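Local coordinates for protein mannan endo-1,6-alpha-mannosidase (PDB 6RY0) that probably cleaves alpha-1,6-mannosidic linkages and, as a Dfg5 transglycosidase, is implicated in transferring GPI-anchored glycoproteins into the fungal cell wall, at residues V348-T351 with S352-A356; K324-V327 with H328-A332; Y234-H237 with E238-A241; Q336-P339 with H340-D343. All coordinates share one frame; numbering follows the deposited sequence.

How the contacts relate
Contacts 2, 4 and 1 follow one another along a helical hairpin: contact 2 lies on helix 323-337, contact 4 forms the turn at its end, and contact 1 lies on helix 342-358, which runs back beside it. The centres of contacts 1 and 2 are about 11 Å apart; between them Ser352 OG and His328 NE2, 2.8 Å apart, probably share a hydrogen bond. Contact 4 is centred about 14 Å from contact 2 and 18 Å from contact 1, the separate loop of contact 3 about 21 Å from contact 2. Contact 2 is the most central, its Tyr326 side chain about 10 Å from that of Asp129, a calcium ligand in another structure but without metal here.

Contact 1 (V348-T351 with S352-A356); sequences VLRT and SAEAA
Glu354 OE2 takes the N-H of Arg350 NE at 2.8 Å, the shortest bond of the contact and the core of a salt bridge between residues one helical turn apart (i, i+4). Arg350 NH2 adds a weak second bond to the same oxygen at 3.3 Å. The acid oxygen lies at the edge of the guanidinium, in its plane, yet is itself met on its anti side, and the two flat groups stand nearly perpendicular at 88°. The arginine reaches this place by bending at its second torsion (chi2 72°), while the glutamate stays extended beyond CG. Glu354 CG also lies against Arg350 O at 3.2 Å. Arg350 has further mates in Asp31, through NH2, and Ile30 O, through NH1; the positive charge is therefore shared between two acids, and both would be expected to stay ionised. Beneath this pair the helix carries its regular i to i+4 bonds, among them Ala353 N to Leu349 O at 2.9 Å. Elsewhere round the helix, Thr351 OG1 bonds Gly302 O, and Ser352 OG meets His328 NE2 and Val304 N. Leu349 packs on Phe299 and on helix 323-337. A salt bridge on one side and buried contacts on the other mark an amphipathic helix, consistent with the outer layer of the (alpha/alpha)6 barrel of family 76 glycosidases.

Contact 2 (K324-V327 with H328-A332); sequences KGYV and HRWMA
Tyr326 and Trp330 make the tight side of this helical turn: Tyr326 CB sits over one face of the indole, 3.5 Å from the centroid of its six-membered ring and only 6° off the ring normal. The carbonyl of Tyr326 lies over that face too, its O 3.2 Å from Trp330 CG, while the same oxygen accepts Trp330 N at 2.8 Å. Trp330 CG lies beside its own backbone N (chi1 -67°), which folds the indole back over the preceding turn. The phenol ring, in one of two modelled conformers of Tyr326, points the same way but slides past: the planes are 30° apart and the rings barely overlap. An alanine in place of Trp330 would probably leave Tyr326 CB without its aromatic cover and open a gap against Phe132 and Met135. Val327 CG1 makes a second close contact, 3.5 Å from Met331 SD. Helix 323-337 is an inner helix of the (alpha/alpha)6 barrel expected for this family; helices 76-93, 127-142, 261-278 and 389-401 pack round this turn. No side of the turn faces solvent, but the polar side is looser. Arg329 NH1 comes only within 3.8 Å of Tyr326 CD1, while Arg329 NE is paired with Asp88, and Lys324 leads away from the turn to Glu310, where NZ forms a salt bridge; Phe371 and Trp373 each make a cation-pi contact with Lys324. His328 CD2 approaches Lys324 O edge on at 3.4 Å, while His328 NE2 is partnered by Ser352 OG.

Contact 3 (Y234-H237 with E238-A241); sequences YIDH and ETWA
An Asx turn built on Asp236 and an ST turn on Thr239 fold the loop between helix 216-231 and strand 245-247 back on itself. Asp236 OD1 accepts two backbone N-H groups, Glu238 N at 2.8 Å on its anti side and Thr239 N at 2.9 Å from above the carboxylate plane. CG anti to the backbone N (chi1 -169°) turns OD1 toward the two amides. The main chain closes the loop twice more: Asp236 N meets Ala241 O at 2.8 Å in a nearly straight bond (174°), and Asp236 O takes Trp240 N. Thr239 OG1 accepts Ala241 N at 3.2 Å. On the apolar side Ile235 CG2 rests over one face of the indole, 3.6 Å from Trp240 CE3. A water at the indole edge takes the N-H of Trp240 NE1 at 2.9 Å and donates to His237 O. Another water donates to Asp236 OD2 and weakly to Glu238 OE1. With two amides on OD1 and Tyr243 OH on OD2, the carboxylate of Asp236 is held against turning and is likely to remain charged, despite Glu238 nearby.

Contact 4 (Q336-P339 with H340-D343); sequences QIAP and HTKD
Ala338 O is held by two donors of Thr341: the hydroxyl OG1 donates to it at 2.8 Å and the backbone N at 2.9 Å. This pair of hydrogen bonds to one carbonyl closes a 3-10 turn, the tight link of the helical hairpin in which helix 323-337 ends and helix 342-358 sets out in the other direction. Ala338 is the first residue to leave helical geometry, and Pro339 begins the 3-10 segment. The hydroxyl meets the carbonyl more nearly head-on (C=O...O angle 158°) than the amide does (139°). Thr341 OG1 lies between its own backbone N and carbonyl carbon (chi1 67°), which turns it back onto Ala338. A valine here lacks the hydroxyl, and Ala338 O, left with the amide alone, would probably be held less firmly in the turn. One residue further on, Lys342 N bonds Pro339 O at 3.1 Å. Between the two segments the packing is light. Ala338 CB lies 4.1 Å from Thr341 CG2 and an equal distance from His340 CE1. The histidine ring receives Thr341 CG2 over one face, and its far nitrogen, NE2, bonds Asp288 while Trp275 meets the ring nearly at right angles. Thr341 packs against Val287 and Leu291 of helix 281-298. At the outer, exposed end, Lys342 NZ forms a salt bridge with Asp343 OD1, its hydrogen bond weak at 3.3 Å.

Contact 1 (V348-T351 with S352-A356)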
loop_
_atom_site.group_PDB
_atom_site.type_symbol
_atom_site.label_atom_id
_atom_site.label_comp_id
_atom_site.label_asym_id
_atom_site.label_seq_id
_atom_site.Cartn_x
_atom_site.Cartn_y
_atom_site.Cartn_z
ATOM N N VAL A 348 -17.995 2.347 -8.771
ATOM C CA VAL A 348 -17.519 0.987 -8.708
ATOM C C VAL A 348 -16.966 0.667 -7.301
ATOM O O VAL A 348 -17.178 -0.415 -6.754
ATOM C CB VAL A 348 -16.470 0.824 -9.834
ATOM C CG1 VAL A 348 -15.903 -0.543 -9.837
ATOM C CG2 VAL A 348 -17.084 1.201 -11.211
ATOM N N LEU A 349 -16.269 1.625 -6.688
ATOM C CA LEU A 349 -15.873 1.419 -5.301
ATOM C C LEU A 349 -17.110 1.262 -4.419
ATOM O O LEU A 349 -17.085 0.495 -3.448
ATOM C CB LEU A 349 -14.960 2.516 -4.788
ATOM C CG LEU A 349 -13.629 2.662 -5.525
ATOM C CD1 LEU A 349 -12.783 3.711 -4.834
ATOM C CD2 LEU A 349 -12.890 1.330 -5.658
ATOM N N ARG A 350 -18.170 1.990 -4.720
ATOM C CA ARG A 350 -19.379 1.844 -3.922
ATOM C C ARG A 350 -19.965 0.438 -4.035
ATOM O O ARG A 350 -20.312 -0.163 -3.004
ATOM C CB ARG A 350 -20.407 2.899 -4.340
ATOM C CG ARG A 350 -21.785 2.704 -3.791
ATOM C CD ARG A 350 -21.819 3.019 -2.332
ATOM N NE ARG A 350 -23.070 2.522 -1.756
ATOM C CZ ARG A 350 -23.491 2.836 -0.552
ATOM N NH1 ARG A 350 -22.797 3.725 0.171
ATOM N NH2 ARG A 350 -24.586 2.262 -0.085
ATOM N N THR A 351 -20.135 -0.098 -5.244
ATOM C CA THR A 351 -20.675 -1.436 -5.347
ATOM C C THR A 351 -19.740 -2.472 -4.714
ATOM O O THR A 351 -20.182 -3.469 -4.142
ATOM C CB THR A 351 -21.035 -1.827 -6.790
ATOM O OG1 THR A 351 -19.938 -1.524 -7.660
ATOM C CG2 THR A 351 -22.248 -1.034 -7.253
ATOM N N SER A 352 -18.430 -2.245 -4.796
ATOM C CA SER A 352 -17.477 -3.180 -4.225
ATOM C C SER A 352 -17.578 -3.143 -2.697
ATOM O O SER A 352 -17.579 -4.204 -2.051
ATOM C CB SER A 352 -16.080 -2.851 -4.749
ATOM O OG SER A 352 -15.120 -3.771 -4.323
ATOM N N ALA A 353 -17.661 -1.952 -2.098
ATOM C CA ALA A 353 -17.814 -1.825 -0.666
ATOM C C ALA A 353 -19.174 -2.378 -0.186
ATOM O O ALA A 353 -19.238 -2.930 0.902
ATOM C CB ALA A 353 -17.679 -0.385 -0.225
ATOM N N GLU A 354 -20.227 -2.230 -0.982
ATOM C CA GLU A 354 -21.499 -2.858 -0.636
ATOM C C GLU A 354 -21.327 -4.346 -0.510
ATOM O O GLU A 354 -21.863 -4.954 0.417
ATOM C CB GLU A 354 -22.574 -2.538 -1.679
ATOM C CG GLU A 354 -23.055 -1.135 -1.645
ATOM C CD GLU A 354 -24.081 -0.800 -2.702
ATOM O OE1 GLU A 354 -24.450 -1.695 -3.497
ATOM O OE2 GLU A 354 -24.528 0.368 -2.743
ATOM N N ALA A 355 -20.615 -4.968 -1.437
ATOM C CA ALA A 355 -20.383 -6.399 -1.368
ATOM C C ALA A 355 -19.524 -6.742 -0.164
ATOM O O ALA A 355 -19.757 -7.744 0.531
ATOM C CB ALA A 355 -19.760 -6.887 -2.660
ATOM N N ALA A 356 -18.524 -5.929 0.128
ATOM C CA ALA A 356 -17.683 -6.160 1.309
ATOM C C ALA A 356 -18.558 -6.251 2.563
ATOM O O ALA A 356 -18.458 -7.192 3.339
ATOM C CB ALA A 356 -16.665 -5.043 1.454
#

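Contact 2 (K324-V327 with H328-A332)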
loop_
_atom_site.group_PDB
_atom_site.type_symbol
_atom_site.label_atom_id
_atom_site.label_comp_id
_atom_site.label_asym_id
_atom_site.label_seq_id
_atom_site.Cartn_x
_atom_site.Cartn_y
_atom_site.Cartn_z
ATOM N N LYS A 324 -7.017 -5.963 -1.901
ATOM C CA LYS A 324 -8.212 -5.246 -2.336
ATOM C C LYS A 324 -8.479 -4.019 -1.447
ATOM O O LYS A 324 -9.078 -3.047 -1.908
ATOM C CB LYS A 324 -9.412 -6.186 -2.481
ATOM C CG LYS A 324 -9.784 -6.932 -1.214
ATOM C CD LYS A 324 -10.990 -7.853 -1.416
ATOM C CE LYS A 324 -10.805 -8.858 -2.525
ATOM N NZ LYS A 324 -11.828 -9.944 -2.486
ATOM N N GLY A 325 -8.040 -4.021 -0.190
ATOM C CA GLY A 325 -8.154 -2.818 0.614
ATOM C C GLY A 325 -7.324 -1.669 0.078
ATOM O O GLY A 325 -7.741 -0.512 0.065
ATOM N N TYR A 326 -6.078 -1.976 -0.317
ATOM C CA TYR A 326 -5.220 -0.962 -0.949
ATOM C C TYR A 326 -5.852 -0.448 -2.231
ATOM O O TYR A 326 -5.824 0.753 -2.509
ATOM C CB TYR A 326 -3.826 -1.503 -1.289
ATOM C CG TYR A 326 -3.198 -2.304 -0.187
ATOM C CD1 TYR A 326 -3.427 -2.027 1.151
ATOM C CD2 TYR A 326 -2.369 -3.360 -0.482
ATOM C CE1 TYR A 326 -2.875 -2.797 2.156
ATOM C CE2 TYR A 326 -1.783 -4.133 0.515
ATOM C CZ TYR A 326 -2.048 -3.851 1.823
ATOM O OH TYR A 326 -1.544 -4.624 2.855
ATOM N N VAL A 327 -6.440 -1.341 -3.026
ATOM C CA VAL A 327 -7.101 -0.935 -4.266
ATOM C C VAL A 327 -8.134 0.147 -3.961
ATOM O O VAL A 327 -8.180 1.193 -4.604
ATOM C CB VAL A 327 -7.715 -2.145 -4.985
ATOM C CG1 VAL A 327 -8.535 -1.683 -6.162
ATOM C CG2 VAL A 327 -6.651 -3.129 -5.402
ATOM N N HIS A 328 -8.992 -0.115 -2.970
ATOM C CA HIS A 328 -10.003 0.873 -2.622
ATOM C C HIS A 328 -9.403 2.195 -2.171
ATOM O O HIS A 328 -9.795 3.253 -2.646
ATOM C CB HIS A 328 -10.923 0.316 -1.502
ATOM C CG HIS A 328 -12.081 -0.481 -2.027
ATOM N ND1 HIS A 328 -13.334 0.063 -2.108
ATOM C CD2 HIS A 328 -12.207 -1.762 -2.496
ATOM C CE1 HIS A 328 -14.163 -0.853 -2.612
ATOM N NE2 HIS A 328 -13.517 -1.975 -2.855
ATOM N N ARG A 329 -8.478 2.147 -1.220
ATOM C CA ARG A 329 -7.947 3.400 -0.658
ATOM C C ARG A 329 -7.199 4.202 -1.707
ATOM O O ARG A 329 -7.312 5.434 -1.754
ATOM C CB ARG A 329 -7.022 3.108 0.551
ATOM C CG ARG A 329 -7.743 2.773 1.804
ATOM C CD ARG A 329 -6.801 2.138 2.876
ATOM N NE ARG A 329 -5.663 2.949 3.070
ATOM C CZ ARG A 329 -4.408 2.526 3.049
ATOM N NH1 ARG A 329 -4.051 1.248 2.930
ATOM N NH2 ARG A 329 -3.428 3.449 3.142
ATOM N N TRP A 330 -6.396 3.519 -2.511
ATOM C CA TRP A 330 -5.581 4.190 -3.518
ATOM C C TRP A 330 -6.452 4.736 -4.644
ATOM O O TRP A 330 -6.259 5.878 -5.085
ATOM C CB TRP A 330 -4.524 3.252 -4.064
ATOM C CG TRP A 330 -3.474 2.858 -3.084
ATOM C CD1 TRP A 330 -3.142 3.467 -1.924
ATOM C CD2 TRP A 330 -2.627 1.711 -3.199
ATOM N NE1 TRP A 330 -2.141 2.743 -1.296
ATOM C CE2 TRP A 330 -1.813 1.664 -2.072
ATOM C CE3 TRP A 330 -2.506 0.703 -4.151
ATOM C CZ2 TRP A 330 -0.860 0.681 -1.880
ATOM C CZ3 TRP A 330 -1.588 -0.302 -3.947
ATOM C CH2 TRP A 330 -0.763 -0.289 -2.826
ATOM N N MET A 331 -7.415 3.950 -5.118
ATOM C CA MET A 331 -8.310 4.445 -6.170
ATOM C C MET A 331 -9.138 5.634 -5.695
ATOM O O MET A 331 -9.396 6.562 -6.455
ATOM C CB MET A 331 -9.194 3.343 -6.725
ATOM C CG MET A 331 -8.410 2.317 -7.552
ATOM S SD MET A 331 -9.412 0.998 -8.262
ATOM C CE MET A 331 -10.225 1.876 -9.584
ATOM N N ALA A 332 -9.539 5.632 -4.433
ATOM C CA ALA A 332 -10.259 6.766 -3.895
ATOM C C ALA A 332 -9.407 8.033 -3.971
ATOM O O ALA A 332 -9.870 9.101 -4.394
ATOM C CB ALA A 332 -10.748 6.483 -2.494
#

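Contact 3 (Y234-H237 with E238-A241)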
loop_
_atom_site.group_PDB
_atom_site.type_symbol
_atom_site.label_atom_id
_atom_site.label_comp_id
_atom_site.label_asym_id
_atom_site.label_seq_id
_atom_site.Cartn_x
_atom_site.Cartn_y
_atom_site.Cartn_z
ATOM N N TYR A 234 6.407 -5.472 -18.106
ATOM C CA TYR A 234 5.571 -5.782 -16.960
ATOM C C TYR A 234 4.236 -5.054 -17.078
ATOM O O TYR A 234 3.238 -5.527 -16.527
ATOM C CB TYR A 234 6.249 -5.494 -15.631
ATOM C CG TYR A 234 7.500 -6.285 -15.327
ATOM C CD1 TYR A 234 7.977 -7.326 -16.135
ATOM C CD2 TYR A 234 8.252 -5.945 -14.238
ATOM C CE1 TYR A 234 9.152 -7.972 -15.835
ATOM C CE2 TYR A 234 9.440 -6.577 -13.933
ATOM C CZ TYR A 234 9.903 -7.597 -14.736
ATOM O OH TYR A 234 11.119 -8.223 -14.513
ATOM N N ILE A 235 4.209 -3.909 -17.751
ATOM C CA ILE A 235 2.980 -3.283 -18.205
ATOM C C ILE A 235 2.788 -3.750 -19.636
ATOM O O ILE A 235 3.650 -3.532 -20.482
ATOM C CB ILE A 235 3.049 -1.770 -18.163
ATOM C CG1 ILE A 235 3.390 -1.262 -16.764
ATOM C CG2 ILE A 235 1.739 -1.182 -18.687
ATOM C CD1 ILE A 235 3.750 0.223 -16.741
ATOM N N ASP A 236 1.643 -4.392 -19.906
ATOM C CA ASP A 236 1.367 -4.896 -21.248
ATOM C C ASP A 236 1.137 -3.720 -22.189
ATOM O O ASP A 236 0.261 -2.885 -21.931
ATOM C CB ASP A 236 0.149 -5.828 -21.187
ATOM C CG ASP A 236 -0.033 -6.585 -22.464
ATOM O OD1 ASP A 236 -0.370 -5.968 -23.504
ATOM O OD2 ASP A 236 0.154 -7.813 -22.470
ATOM N N HIS A 237 1.883 -3.649 -23.288
ATOM C CA HIS A 237 1.788 -2.512 -24.182
ATOM C C HIS A 237 0.472 -2.448 -24.932
ATOM O O HIS A 237 0.135 -1.398 -25.450
ATOM C CB HIS A 237 2.905 -2.564 -25.225
ATOM C CG HIS A 237 4.265 -2.365 -24.660
ATOM N ND1 HIS A 237 5.327 -1.944 -25.434
ATOM C CD2 HIS A 237 4.742 -2.480 -23.396
ATOM C CE1 HIS A 237 6.398 -1.821 -24.667
ATOM N NE2 HIS A 237 6.079 -2.155 -23.436
ATOM N N GLU A 238 -0.239 -3.563 -25.027
ATOM C CA GLU A 238 -1.517 -3.618 -25.708
ATOM C C GLU A 238 -2.678 -3.402 -24.743
ATOM O O GLU A 238 -3.577 -2.607 -24.983
ATOM C CB GLU A 238 -1.667 -4.960 -26.440
ATOM C CG GLU A 238 -3.059 -5.164 -27.041
ATOM C CD GLU A 238 -3.310 -6.578 -27.562
ATOM O OE1 GLU A 238 -2.414 -7.460 -27.488
ATOM O OE2 GLU A 238 -4.429 -6.830 -28.031
ATOM N N THR A 239 -2.668 -4.131 -23.639
ATOM C CA THR A 239 -3.840 -4.187 -22.749
ATOM C C THR A 239 -3.681 -3.391 -21.457
ATOM O O THR A 239 -4.674 -3.190 -20.748
ATOM C CB THR A 239 -4.171 -5.633 -22.348
ATOM O OG1 THR A 239 -3.116 -6.066 -21.473
ATOM C CG2 THR A 239 -4.268 -6.537 -23.567
ATOM N N TRP A 240 -2.462 -3.010 -21.115
ATOM C CA TRP A 240 -2.188 -2.320 -19.864
ATOM C C TRP A 240 -2.502 -3.154 -18.632
ATOM O O TRP A 240 -2.552 -2.616 -17.527
ATOM C CB TRP A 240 -2.789 -0.910 -19.827
ATOM C CG TRP A 240 -2.035 -0.003 -20.758
ATOM C CD1 TRP A 240 -1.992 -0.037 -22.126
ATOM C CD2 TRP A 240 -1.098 1.004 -20.386
ATOM N NE1 TRP A 240 -1.117 0.898 -22.611
ATOM C CE2 TRP A 240 -0.563 1.554 -21.560
ATOM C CE3 TRP A 240 -0.656 1.497 -19.162
ATOM C CZ2 TRP A 240 0.377 2.586 -21.547
ATOM C CZ3 TRP A 240 0.289 2.512 -19.162
ATOM C CH2 TRP A 240 0.780 3.040 -20.346
ATOM N N ALA A 241 -2.624 -4.466 -18.797
ATOM C CA ALA A 241 -2.452 -5.374 -17.686
ATOM C C ALA A 241 -1.082 -5.162 -17.056
ATOM O O ALA A 241 -0.138 -4.757 -17.729
ATOM C CB ALA A 241 -2.561 -6.810 -18.165
HETATM O O HOH W 1 -1.434 -8.936 -24.583
HETATM O O HOH W 2 -0.020 1.308 -25.254
#

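Contact 4 (Q336-P339 with H340-D343)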
loop_
_atom_site.group_PDB
_atom_site.type_symbol
_atom_site.label_atom_id
_atom_site.label_comp_id
_atom_site.label_asym_id
_atom_site.label_seq_id
_atom_site.Cartn_x
_atom_site.Cartn_y
_atom_site.Cartn_z
ATOM N N GLN A 336 -9.266 12.263 -6.193
ATOM C CA GLN A 336 -8.982 13.600 -5.700
ATOM C C GLN A 336 -7.904 14.300 -6.518
ATOM O O GLN A 336 -8.015 15.476 -6.818
ATOM C CB GLN A 336 -8.527 13.545 -4.254
ATOM C CG GLN A 336 -9.497 12.944 -3.301
ATOM C CD GLN A 336 -8.937 12.931 -1.901
ATOM O OE1 GLN A 336 -7.872 12.390 -1.679
ATOM N NE2 GLN A 336 -9.619 13.588 -0.963
ATOM N N ILE A 337 -6.863 13.551 -6.873
ATOM C CA ILE A 337 -5.768 14.212 -7.556
ATOM C C ILE A 337 -5.805 14.091 -9.051
ATOM O O ILE A 337 -5.156 14.891 -9.732
ATOM C CB ILE A 337 -4.475 13.736 -7.071
ATOM C CG1 ILE A 337 -4.389 12.237 -7.261
ATOM C CG2 ILE A 337 -4.306 14.108 -5.619
ATOM C CD1 ILE A 337 -3.030 11.655 -6.971
ATOM N N ALA A 338 -6.669 13.216 -9.578
ATOM C CA ALA A 338 -6.981 13.150 -11.000
ATOM C C ALA A 338 -8.505 13.193 -11.112
ATOM O O ALA A 338 -9.162 12.192 -11.364
ATOM C CB ALA A 338 -6.407 11.905 -11.649
ATOM N N PRO A 339 -9.097 14.359 -10.873
ATOM C CA PRO A 339 -10.557 14.414 -10.730
ATOM C C PRO A 339 -11.353 13.973 -11.946
ATOM O O PRO A 339 -12.522 13.634 -11.784
ATOM C CB PRO A 339 -10.823 15.871 -10.352
ATOM C CG PRO A 339 -9.604 16.577 -10.713
ATOM C CD PRO A 339 -8.466 15.648 -10.594
ATOM N N HIS A 340 -10.752 13.977 -13.129
ATOM C CA HIS A 340 -11.482 13.502 -14.294
ATOM C C HIS A 340 -11.841 12.026 -14.191
ATOM O O HIS A 340 -12.700 11.572 -14.951
ATOM C CB HIS A 340 -10.705 13.784 -15.566
ATOM C CG HIS A 340 -9.582 12.832 -15.815
ATOM N ND1 HIS A 340 -8.359 12.942 -15.193
ATOM C CD2 HIS A 340 -9.509 11.759 -16.625
ATOM C CE1 HIS A 340 -7.578 11.970 -15.618
ATOM N NE2 HIS A 340 -8.248 11.241 -16.489
ATOM N N THR A 341 -11.221 11.285 -13.266
ATOM C CA THR A 341 -11.507 9.871 -13.083
ATOM C C THR A 341 -12.677 9.595 -12.144
ATOM O O THR A 341 -13.056 8.435 -11.992
ATOM C CB THR A 341 -10.294 9.118 -12.514
ATOM O OG1 THR A 341 -10.032 9.545 -11.178
ATOM C CG2 THR A 341 -9.074 9.259 -13.396
ATOM N N LYS A 342 -13.209 10.624 -11.488
ATOM C CA LYS A 342 -14.111 10.408 -10.372
ATOM C C LYS A 342 -15.309 9.534 -10.737
ATOM O O LYS A 342 -15.662 8.599 -10.010
ATOM C CB LYS A 342 -14.524 11.758 -9.788
ATOM C CG LYS A 342 -15.418 11.672 -8.606
ATOM C CD LYS A 342 -15.858 13.061 -8.119
ATOM C CE LYS A 342 -17.225 13.036 -7.406
ATOM N NZ LYS A 342 -18.340 12.680 -8.358
ATOM N N ASP A 343 -15.965 9.831 -11.851
ATOM C CA ASP A 343 -17.180 9.105 -12.188
ATOM C C ASP A 343 -16.919 7.697 -12.709
ATOM O O ASP A 343 -17.824 6.875 -12.708
ATOM C CB ASP A 343 -18.015 9.888 -13.203
ATOM C CG ASP A 343 -18.579 11.192 -12.637
ATOM O OD1 ASP A 343 -18.649 11.355 -11.399
ATOM O OD2 ASP A 343 -18.985 12.039 -13.443
#